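Local coordinates for protein 4-alpha-glucanotransferase (Aquifex aeolicus, PDB 1TZ7) that is an amylomaltase, also called disproportionating enzyme or D-enzyme, with a catalytic domain of the parallel beta/alpha-barrel type, at residues Y47-F52 with I455-L460; C56-W61 with E492-L497; R375-A380 with I442-I447. All blocks are in the same frame, centred on the assembly; numbering follows the deposited sequence.

Interaction 1. Residues Y47-F52 with I455-L460; sequences YRFLDF and IQMQDL
Q456 O, at the head of the short helix that carries M457 and L460 into contact with F49 and F52, accepts two backbone N-H groups: D459 N lies 2.9 Å from it and L460 N 3.3 Å. Q456 directly precedes helix 457-460, at its N-cap position, and the first turn set by those bonds puts M457 and L460 on the face turned to helix 44-56. Between the segments the contact is entirely apolar, with no hydrogen bond, and buries only 119 Å². The backbones stay well apart, F49 CA and M457 CA being 11.1 Å from each other, so long side chains must bridge the gap. F52 has CG anti to its N (chi1 170°), which sends the ring across to meet L460 from the opposite direction. L460 CD1 arrives near the plane of this ring, at its edge, equally far from CE1 and CZ of F52 at 4.1 Å. In the beta/alpha barrel, helix 44-56 follows strand 23-27, and helix 457-460 leaves the end of strand 452-456 beside it. I26 of strand 23-27 is touched by all four contacting side chains. M457 bends at chi2 (65°) and brings its CE methyl obliquely to F49, 4.4 Å from F49 CE1, a loose approach. Y487 packs on both M457 and F49 and sets its ring edge-to-face with F52; F49 makes a similar edge-to-face pair with W61.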
loop_
_atom_site.group_PDB
_atom_site.type_symbol
_atom_site.label_atom_id
_atom_site.label_comp_id
_atom_site.label_asym_id
_atom_site.label_seq_id
_atom_site.Cartn_x
_atom_site.Cartn_y
_atom_site.Cartn_z
ATOM N N TYR A 47 -12.222 1.326 -13.813
ATOM C CA TYR A 47 -13.411 0.521 -14.105
ATOM C C TYR A 47 -13.156 -0.461 -15.245
ATOM O O TYR A 47 -13.627 -1.593 -15.209
ATOM C CB TYR A 47 -14.593 1.428 -14.445
ATOM C CG TYR A 47 -15.129 2.163 -13.248
ATOM C CD1 TYR A 47 -16.131 1.611 -12.461
ATOM C CD2 TYR A 47 -14.624 3.408 -12.890
ATOM C CE1 TYR A 47 -16.623 2.285 -11.352
ATOM C CE2 TYR A 47 -15.108 4.091 -11.785
ATOM C CZ TYR A 47 -16.101 3.528 -11.022
ATOM O OH TYR A 47 -16.579 4.201 -9.931
ATOM N N ARG A 48 -12.400 -0.023 -16.250
ATOM C CA ARG A 48 -12.017 -0.892 -17.363
ATOM C C ARG A 48 -11.161 -2.059 -16.874
ATOM O O ARG A 48 -11.266 -3.166 -17.388
ATOM C CB ARG A 48 -11.252 -0.094 -18.421
ATOM C CG ARG A 48 -10.805 -0.923 -19.638
ATOM C CD ARG A 48 -11.601 -0.643 -20.914
ATOM N NE ARG A 48 -11.484 0.752 -21.346
ATOM C CZ ARG A 48 -10.402 1.277 -21.926
ATOM N NH1 ARG A 48 -9.326 0.527 -22.156
ATOM N NH2 ARG A 48 -10.398 2.557 -22.279
ATOM N N PHE A 49 -10.317 -1.797 -15.881
ATOM C CA PHE A 49 -9.452 -2.822 -15.324
ATOM C C PHE A 49 -10.258 -3.835 -14.516
ATOM O O PHE A 49 -10.009 -5.027 -14.592
ATOM C CB PHE A 49 -8.368 -2.197 -14.444
ATOM C CG PHE A 49 -7.535 -3.205 -13.707
ATOM C CD1 PHE A 49 -6.678 -4.051 -14.395
ATOM C CD2 PHE A 49 -7.615 -3.318 -12.320
ATOM C CE1 PHE A 49 -5.912 -4.990 -13.719
ATOM C CE2 PHE A 49 -6.843 -4.263 -11.635
ATOM C CZ PHE A 49 -5.998 -5.093 -12.331
ATOM N N LEU A 50 -11.229 -3.347 -13.744
ATOM C CA LEU A 50 -12.146 -4.229 -13.023
ATOM C C LEU A 50 -12.957 -5.103 -13.991
ATOM O O LEU A 50 -13.189 -6.274 -13.719
ATOM C CB LEU A 50 -13.090 -3.412 -12.131
ATOM C CG LEU A 50 -12.449 -2.748 -10.901
ATOM C CD1 LEU A 50 -13.493 -1.965 -10.118
ATOM C CD2 LEU A 50 -11.771 -3.779 -10.002
ATOM N N ASP A 51 -13.375 -4.521 -15.124
ATOM C CA ASP A 51 -14.088 -5.278 -16.174
ATOM C C ASP A 51 -13.215 -6.391 -16.714
ATOM O O ASP A 51 -13.693 -7.467 -17.006
ATOM C CB ASP A 51 -14.488 -4.357 -17.337
ATOM C CG ASP A 51 -15.649 -3.454 -16.999
ATOM O OD1 ASP A 51 -16.328 -3.696 -15.982
ATOM O OD2 ASP A 51 -15.961 -2.473 -17.705
ATOM N N PHE A 52 -11.922 -6.106 -16.853
ATOM C CA PHE A 52 -10.951 -7.089 -17.328
ATOM C C PHE A 52 -10.758 -8.229 -16.293
ATOM O O PHE A 52 -10.736 -9.406 -16.656
ATOM C CB PHE A 52 -9.615 -6.390 -17.630
ATOM C CG PHE A 52 -8.472 -7.333 -17.896
ATOM C CD1 PHE A 52 -7.499 -7.553 -16.927
ATOM C CD2 PHE A 52 -8.356 -7.982 -19.115
ATOM C CE1 PHE A 52 -6.441 -8.412 -17.168
ATOM C CE2 PHE A 52 -7.296 -8.844 -19.361
ATOM C CZ PHE A 52 -6.339 -9.059 -18.382
ATOM N N ILE A 455 -0.820 -12.494 -9.479
ATOM C CA ILE A 455 0.156 -12.184 -10.523
ATOM C C ILE A 455 0.398 -10.677 -10.549
ATOM O O ILE A 455 -0.541 -9.907 -10.671
ATOM C CB ILE A 455 -0.388 -12.636 -11.901
ATOM C CG1 ILE A 455 -0.828 -14.107 -11.854
ATOM C CG2 ILE A 455 0.658 -12.430 -12.986
ATOM C CD1 ILE A 455 -1.738 -14.505 -12.995
ATOM N N GLN A 456 1.658 -10.258 -10.449
ATOM C CA GLN A 456 1.988 -8.857 -10.691
ATOM C C GLN A 456 1.727 -8.522 -12.155
ATOM O O GLN A 456 2.049 -9.303 -13.041
ATOM C CB GLN A 456 3.451 -8.540 -10.317
ATOM C CG GLN A 456 3.661 -7.053 -9.968
ATOM C CD GLN A 456 5.110 -6.689 -9.637
ATOM O OE1 GLN A 456 5.387 -5.556 -9.233
ATOM N NE2 GLN A 456 6.024 -7.635 -9.810
ATOM N N MET A 457 1.136 -7.359 -12.397
ATOM C CA MET A 457 0.674 -7.001 -13.736
ATOM C C MET A 457 1.823 -7.063 -14.737
ATOM O O MET A 457 1.640 -7.502 -15.863
ATOM C CB MET A 457 0.053 -5.602 -13.734
ATOM C CG MET A 457 -0.582 -5.205 -15.062
ATOM S SD MET A 457 -2.017 -6.232 -15.472
ATOM C CE MET A 457 -2.734 -5.284 -16.795
ATOM N N GLN A 458 3.011 -6.632 -14.306
ATOM C CA GLN A 458 4.199 -6.614 -15.173
ATOM C C GLN A 458 4.548 -8.013 -15.687
ATOM O O GLN A 458 5.081 -8.162 -16.791
ATOM C CB GLN A 458 5.407 -6.036 -14.414
ATOM C CG GLN A 458 5.303 -4.546 -14.111
ATOM C CD GLN A 458 4.795 -4.270 -12.704
ATOM O OE1 GLN A 458 3.821 -4.871 -12.266
ATOM N NE2 GLN A 458 5.457 -3.366 -11.999
ATOM N N ASP A 459 4.261 -9.032 -14.879
ATOM C CA ASP A 459 4.496 -10.425 -15.275
ATOM C C ASP A 459 3.471 -10.881 -16.313
ATOM O O ASP A 459 3.810 -11.579 -17.272
ATOM C CB ASP A 459 4.444 -11.345 -14.054
ATOM C CG ASP A 459 5.566 -11.073 -13.067
ATOM O OD1 ASP A 459 6.591 -10.472 -13.469
ATOM O OD2 ASP A 459 5.514 -11.423 -11.871
ATOM N N LEU A 460 2.219 -10.483 -16.114
ATOM C CA LEU A 460 1.162 -10.745 -17.091
ATOM C C LEU A 460 1.535 -10.161 -18.454
ATOM O O LEU A 460 1.244 -10.754 -19.496
ATOM C CB LEU A 460 -0.161 -10.139 -16.614
ATOM C CG LEU A 460 -1.446 -10.935 -16.885
ATOM C CD1 LEU A 460 -2.660 -10.028 -16.731
ATOM C CD2 LEU A 460 -1.436 -11.582 -18.258
#

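Interaction 2. Residues C56-W61 with E492-L497; sequences CGFSLW and EFIKKL
F58 and I494 extend across one another at about a right angle, so the ethyl branch of the isoleucine meets the far end of the ring. F58 CZ comes to 3.6 Å from I494 CG1, and the approach to the ring is oblique. I494 carries CG1 anti to its N (chi1 -167°); its other branch, CG2, is thereby turned to C56, whose SG lies 3.4 Å away. One side chain therefore serves two neighbours, a different branch to each. The backbones are also close, with C56 CA 4.4 Å from K495 CA. This is where helix 44-56 ends in a Schellman motif: G57, with phi 103°, is the C-prime residue, and F58 N reaches back to L53 O. After this turn the chain heads into strand 60-62, the second strand of the barrel, while helix 491-500 lies against the C-terminal end of helix 44-56. K495 presents its near end rather than its ammonium group: CG is 3.5 Å from C56 O, and the same carbonyl receives a CA-H...O contact from K495 CA at 3.6 Å, with 146° at the hydrogen. Beyond CG the lysine chain runs extended and leads off from C56. The CD1 end of the I494 ethyl branch packs on I455 of strand 452-456.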
loop_
_atom_site.group_PDB
_atom_site.type_symbol
_atom_site.label_atom_id
_atom_site.label_comp_id
_atom_site.label_asym_id
_atom_site.label_seq_id
_atom_site.Cartn_x
_atom_site.Cartn_y
_atom_site.Cartn_z
ATOM N N CYS A 56 -11.925 -12.148 -17.141
ATOM C CA CYS A 56 -10.909 -13.204 -17.056
ATOM C C CYS A 56 -11.275 -14.266 -16.013
ATOM O O CYS A 56 -10.874 -15.418 -16.132
ATOM C CB CYS A 56 -9.541 -12.599 -16.700
ATOM S SG CYS A 56 -8.778 -11.626 -18.023
ATOM N N GLY A 57 -12.027 -13.860 -14.988
ATOM C CA GLY A 57 -12.385 -14.752 -13.887
ATOM C C GLY A 57 -11.569 -14.500 -12.611
ATOM O O GLY A 57 -11.614 -15.297 -11.670
ATOM N N PHE A 58 -10.824 -13.398 -12.585
ATOM C CA PHE A 58 -10.096 -12.996 -11.379
ATOM C C PHE A 58 -11.072 -12.591 -10.287
ATOM O O PHE A 58 -12.157 -12.082 -10.575
ATOM C CB PHE A 58 -9.167 -11.814 -11.674
ATOM C CG PHE A 58 -7.923 -12.184 -12.436
ATOM C CD1 PHE A 58 -6.889 -12.871 -11.812
ATOM C CD2 PHE A 58 -7.776 -11.823 -13.766
ATOM C CE1 PHE A 58 -5.732 -13.203 -12.508
ATOM C CE2 PHE A 58 -6.619 -12.154 -14.469
ATOM C CZ PHE A 58 -5.598 -12.845 -13.833
ATOM N N SER A 59 -10.678 -12.812 -9.029
ATOM C CA SER A 59 -11.512 -12.446 -7.874
ATOM C C SER A 59 -10.810 -11.461 -6.929
ATOM O O SER A 59 -11.408 -11.001 -5.959
ATOM C CB SER A 59 -11.888 -13.688 -7.082
ATOM O OG SER A 59 -12.581 -14.618 -7.876
ATOM N N LEU A 60 -9.545 -11.150 -7.204
ATOM C CA LEU A 60 -8.746 -10.334 -6.280
ATOM C C LEU A 60 -8.016 -9.218 -7.007
ATOM O O LEU A 60 -7.517 -9.406 -8.107
ATOM C CB LEU A 60 -7.726 -11.204 -5.531
ATOM C CG LEU A 60 -8.287 -12.327 -4.664
ATOM C CD1 LEU A 60 -7.182 -13.288 -4.278
ATOM C CD2 LEU A 60 -8.964 -11.762 -3.431
ATOM N N TRP A 61 -7.962 -8.057 -6.366
ATOM C CA TRP A 61 -7.163 -6.945 -6.832
ATOM C C TRP A 61 -6.342 -6.401 -5.667
ATOM O O TRP A 61 -6.900 -5.969 -4.660
ATOM C CB TRP A 61 -8.075 -5.843 -7.383
ATOM C CG TRP A 61 -7.350 -4.601 -7.801
ATOM C CD1 TRP A 61 -6.052 -4.509 -8.235
ATOM C CD2 TRP A 61 -7.876 -3.272 -7.832
ATOM N NE1 TRP A 61 -5.742 -3.202 -8.533
ATOM C CE2 TRP A 61 -6.845 -2.419 -8.295
ATOM C CE3 TRP A 61 -9.122 -2.705 -7.516
ATOM C CZ2 TRP A 61 -7.021 -1.039 -8.445
ATOM C CZ3 TRP A 61 -9.292 -1.334 -7.667
ATOM C CH2 TRP A 61 -8.246 -0.519 -8.126
ATOM N N GLU A 492 -7.805 -13.700 -23.288
ATOM C CA GLU A 492 -8.138 -15.076 -23.688
ATOM C C GLU A 492 -7.097 -16.060 -23.155
ATOM O O GLU A 492 -7.429 -17.171 -22.749
ATOM C CB GLU A 492 -8.234 -15.189 -25.214
ATOM C CG GLU A 492 -9.365 -16.088 -25.694
ATOM C CD GLU A 492 -10.737 -15.552 -25.318
ATOM O OE1 GLU A 492 -11.373 -16.123 -24.402
ATOM O OE2 GLU A 492 -11.178 -14.560 -25.936
ATOM N N PHE A 493 -5.841 -15.635 -23.156
ATOM C CA PHE A 493 -4.749 -16.462 -22.668
ATOM C C PHE A 493 -4.886 -16.706 -21.151
ATOM O O PHE A 493 -4.856 -17.846 -20.696
ATOM C CB PHE A 493 -3.397 -15.799 -23.004
ATOM C CG PHE A 493 -2.278 -16.187 -22.080
ATOM C CD1 PHE A 493 -1.844 -15.311 -21.083
ATOM C CD2 PHE A 493 -1.646 -17.420 -22.208
ATOM C CE1 PHE A 493 -0.803 -15.664 -20.224
ATOM C CE2 PHE A 493 -0.606 -17.776 -21.352
ATOM C CZ PHE A 493 -0.187 -16.892 -20.359
ATOM N N ILE A 494 -5.050 -15.636 -20.386
ATOM C CA ILE A 494 -5.067 -15.750 -18.928
ATOM C C ILE A 494 -6.388 -16.362 -18.422
ATOM O O ILE A 494 -6.395 -17.116 -17.460
ATOM C CB ILE A 494 -4.807 -14.371 -18.261
ATOM C CG1 ILE A 494 -4.501 -14.546 -16.765
ATOM C CG2 ILE A 494 -6.001 -13.456 -18.434
ATOM C CD1 ILE A 494 -3.217 -15.314 -16.475
ATOM N N LYS A 495 -7.493 -16.036 -19.085
ATOM C CA LYS A 495 -8.794 -16.636 -18.756
ATOM C C LYS A 495 -8.723 -18.153 -18.852
ATOM O O LYS A 495 -9.167 -18.863 -17.948
ATOM C CB LYS A 495 -9.888 -16.102 -19.691
ATOM C CG LYS A 495 -11.295 -16.621 -19.374
ATOM C CD LYS A 495 -12.341 -16.010 -20.312
ATOM C CE LYS A 495 -13.750 -16.499 -19.978
ATOM N NZ LYS A 495 -14.669 -16.400 -21.147
ATOM N N LYS A 496 -8.158 -18.644 -19.952
ATOM C CA LYS A 496 -7.976 -20.080 -20.157
ATOM C C LYS A 496 -7.176 -20.698 -19.010
ATOM O O LYS A 496 -7.525 -21.754 -18.501
ATOM C CB LYS A 496 -7.255 -20.337 -21.484
ATOM C CG LYS A 496 -7.274 -21.793 -21.932
ATOM C CD LYS A 496 -7.768 -21.925 -23.364
ATOM C CE LYS A 496 -7.895 -23.376 -23.772
ATOM N NZ LYS A 496 -9.154 -23.993 -23.265
ATOM N N LEU A 497 -6.102 -20.029 -18.615
ATOM C CA LEU A 497 -5.213 -20.544 -17.570
ATOM C C LEU A 497 -5.926 -20.646 -16.226
ATOM O O LEU A 497 -5.793 -21.640 -15.527
ATOM C CB LEU A 497 -3.981 -19.645 -17.429
ATOM C CG LEU A 497 -2.643 -20.223 -17.905
ATOM C CD1 LEU A 497 -2.767 -20.872 -19.265
ATOM C CD2 LEU A 497 -1.591 -19.136 -17.926
#

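Interaction 3. Residues R375-A380 with I442-I447; sequences RVIEFA and IRLVLI
I377, the residue that meets L444 and V445, is delivered by the end of strand 373-376. R375 comes first, held in the sheet by backbone bonds to V398 and Y400 of the adjoining strand 397-400. V376 follows as the last residue of the strand, its CB directed away from helix 437-447. At I377 the chain leaves the extended conformation for a 3-10 segment (phi/psi -68/-21), and its CB points to the helix. CG1 stands anti to the backbone N (chi1 -162°) and chi2 is also near 180°, so the long branch is stretched out and its CD1 is the leading atom. That methyl lies 3.4 Å from L444 CB, tighter than ordinary van der Waals contact, and the two side chains cross at nearly a right angle. V445 is met along the flank of I377 instead: its CG2 is 3.9 Å from CD1, and likewise 3.9 Å from CB, of I377. The contact is hydrophobic throughout, burying 130 Å² with no hydrogen bond across it. Beyond I377 the 3-10 turn is closed by F379 N to V376 O at 3.0 Å and A380 N to I377 O at 3.1 Å. The side chain of L444 lies about 4 Å from a bound MPD, probably from the crystallisation liquor. Within the beta/alpha barrel, helix 437-447 belongs to the connection from strand 397-400 to strand 452-456. Y399 of strand 397-400 touches both I377 and V445, A453 of strand 452-456 touches V445 and L446, and L497 of helix 491-500 packs on the helix through I442, R443 and L446.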
loop_
_atom_site.group_PDB
_atom_site.type_symbol
_atom_site.label_atom_id
_atom_site.label_comp_id
_atom_site.label_asym_id
_atom_site.label_seq_id
_atom_site.Cartn_x
_atom_site.Cartn_y
_atom_site.Cartn_z
ATOM N N ARG A 375 4.061 -15.949 -0.070
ATOM C CA ARG A 375 5.131 -16.653 -0.776
ATOM C C ARG A 375 5.321 -16.060 -2.167
ATOM O O ARG A 375 4.384 -15.557 -2.770
ATOM C CB ARG A 375 4.815 -18.144 -0.890
ATOM C CG ARG A 375 4.552 -18.833 0.435
ATOM C CD ARG A 375 5.798 -19.074 1.275
ATOM N NE ARG A 375 5.449 -19.503 2.626
ATOM C CZ ARG A 375 5.175 -20.767 2.976
ATOM N NH1 ARG A 375 4.860 -21.050 4.231
ATOM N NH2 ARG A 375 5.221 -21.745 2.075
ATOM N N VAL A 376 6.545 -16.127 -2.664
ATOM C CA VAL A 376 6.905 -15.504 -3.930
ATOM C C VAL A 376 7.770 -16.470 -4.718
ATOM O O VAL A 376 8.835 -16.862 -4.266
ATOM C CB VAL A 376 7.683 -14.168 -3.704
ATOM C CG1 VAL A 376 7.890 -13.431 -5.024
ATOM C CG2 VAL A 376 6.940 -13.276 -2.715
ATOM N N ILE A 377 7.306 -16.861 -5.897
ATOM C CA ILE A 377 7.983 -17.911 -6.662
ATOM C C ILE A 377 9.353 -17.452 -7.171
ATOM O O ILE A 377 10.214 -18.275 -7.482
ATOM C CB ILE A 377 7.102 -18.393 -7.834
ATOM C CG1 ILE A 377 7.601 -19.746 -8.344
ATOM C CG2 ILE A 377 7.090 -17.364 -8.960
ATOM C CD1 ILE A 377 6.568 -20.532 -9.069
ATOM N N GLU A 378 9.551 -16.139 -7.239
ATOM C CA GLU A 378 10.859 -15.571 -7.596
ATOM C C GLU A 378 11.959 -15.950 -6.575
ATOM O O GLU A 378 13.142 -15.962 -6.907
ATOM C CB GLU A 378 10.757 -14.046 -7.707
ATOM C CG GLU A 378 11.912 -13.410 -8.442
ATOM C CD GLU A 378 11.689 -11.945 -8.719
ATOM O OE1 GLU A 378 12.443 -11.117 -8.169
ATOM O OE2 GLU A 378 10.762 -11.618 -9.492
ATOM N N PHE A 379 11.549 -16.250 -5.340
ATOM C CA PHE A 379 12.488 -16.649 -4.272
ATOM C C PHE A 379 12.700 -18.177 -4.212
ATOM O O PHE A 379 13.364 -18.674 -3.309
ATOM C CB PHE A 379 11.969 -16.178 -2.899
ATOM C CG PHE A 379 11.941 -14.668 -2.725
ATOM C CD1 PHE A 379 11.145 -14.096 -1.737
ATOM C CD2 PHE A 379 12.708 -13.831 -3.533
ATOM C CE1 PHE A 379 11.111 -12.719 -1.560
ATOM C CE2 PHE A 379 12.674 -12.453 -3.356
ATOM C CZ PHE A 379 11.873 -11.900 -2.366
ATOM N N ALA A 380 12.136 -18.912 -5.171
ATOM C CA ALA A 380 11.969 -20.370 -5.018
ATOM C C ALA A 380 13.197 -21.178 -5.460
ATOM O O ALA A 380 13.320 -22.360 -5.127
ATOM C CB ALA A 380 10.735 -20.840 -5.774
ATOM N N ILE A 442 3.824 -18.516 -13.876
ATOM C CA ILE A 442 2.414 -18.261 -13.621
ATOM C C ILE A 442 1.674 -19.588 -13.416
ATOM O O ILE A 442 0.903 -19.731 -12.480
ATOM C CB ILE A 442 1.784 -17.456 -14.779
ATOM C CG1 ILE A 442 2.195 -15.979 -14.682
ATOM C CG2 ILE A 442 0.256 -17.570 -14.749
ATOM C CD1 ILE A 442 2.021 -15.204 -15.980
ATOM N N ARG A 443 1.928 -20.554 -14.297
ATOM C CA ARG A 443 1.325 -21.889 -14.178
ATOM C C ARG A 443 1.661 -22.542 -12.836
ATOM O O ARG A 443 0.801 -23.139 -12.207
ATOM C CB ARG A 443 1.792 -22.791 -15.309
ATOM C CG ARG A 443 1.125 -22.515 -16.641
ATOM C CD ARG A 443 1.598 -23.423 -17.758
ATOM N NE ARG A 443 1.094 -23.002 -19.062
ATOM C CZ ARG A 443 -0.035 -23.444 -19.616
ATOM N NH1 ARG A 443 -0.794 -24.330 -18.982
ATOM N NH2 ARG A 443 -0.405 -22.999 -20.811
ATOM N N LEU A 444 2.922 -22.419 -12.409
ATOM C CA LEU A 444 3.377 -23.009 -11.138
ATOM C C LEU A 444 2.638 -22.378 -9.943
ATOM O O LEU A 444 2.256 -23.069 -8.996
ATOM C CB LEU A 444 4.894 -22.810 -10.972
ATOM C CG LEU A 444 5.837 -24.026 -11.135
ATOM C CD1 LEU A 444 5.195 -25.180 -11.855
ATOM C CD2 LEU A 444 7.108 -23.609 -11.834
ATOM N N VAL A 445 2.448 -21.072 -9.998
ATOM C CA VAL A 445 1.734 -20.370 -8.953
ATOM C C VAL A 445 0.239 -20.787 -8.944
ATOM O O VAL A 445 -0.340 -21.023 -7.887
ATOM C CB VAL A 445 1.868 -18.837 -9.126
ATOM C CG1 VAL A 445 0.854 -18.099 -8.262
ATOM C CG2 VAL A 445 3.281 -18.394 -8.788
ATOM N N LEU A 446 -0.357 -20.890 -10.131
ATOM C CA LEU A 446 -1.780 -21.201 -10.256
ATOM C C LEU A 446 -2.092 -22.653 -9.869
ATOM O O LEU A 446 -3.146 -22.932 -9.308
ATOM C CB LEU A 446 -2.271 -20.936 -11.689
ATOM C CG LEU A 446 -2.236 -19.482 -12.180
ATOM C CD1 LEU A 446 -2.675 -19.406 -13.640
ATOM C CD2 LEU A 446 -3.091 -18.595 -11.329
ATOM N N ILE A 447 -1.172 -23.570 -10.177
ATOM C CA ILE A 447 -1.384 -24.999 -9.908
ATOM C C ILE A 447 -1.229 -25.324 -8.414
ATOM O O ILE A 447 -1.667 -26.375 -7.956
ATOM C CB ILE A 447 -0.401 -25.878 -10.747
ATOM C CG1 ILE A 447 -0.905 -27.328 -10.810
ATOM C CG2 ILE A 447 0.995 -25.845 -10.147
ATOM C CD1 ILE A 447 -0.191 -28.179 -11.816
#

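After strand 23-27 the chain forms helix 44-56, which opens interaction 1, and then 56-61, which opens interaction 2 on the way into strand 60-62. Some 300 residues later, 375-380 begins interaction 3, and 442-447 closes it across a loop of 61 residues. The return of 455-460 closes interaction 1, and 492-497 closes interaction 2 last. Interaction 3 is therefore nested inside both others, whereas interactions 1 and 2 cross. All three reach the same parallel sheet; interactions 1 and 2 tie the start of the chain to its end, and interaction 3 ties the end of strand 373-376 to the helix leading to strand 452-456. I455 packs on both I494 and I442, physically linking the contacts.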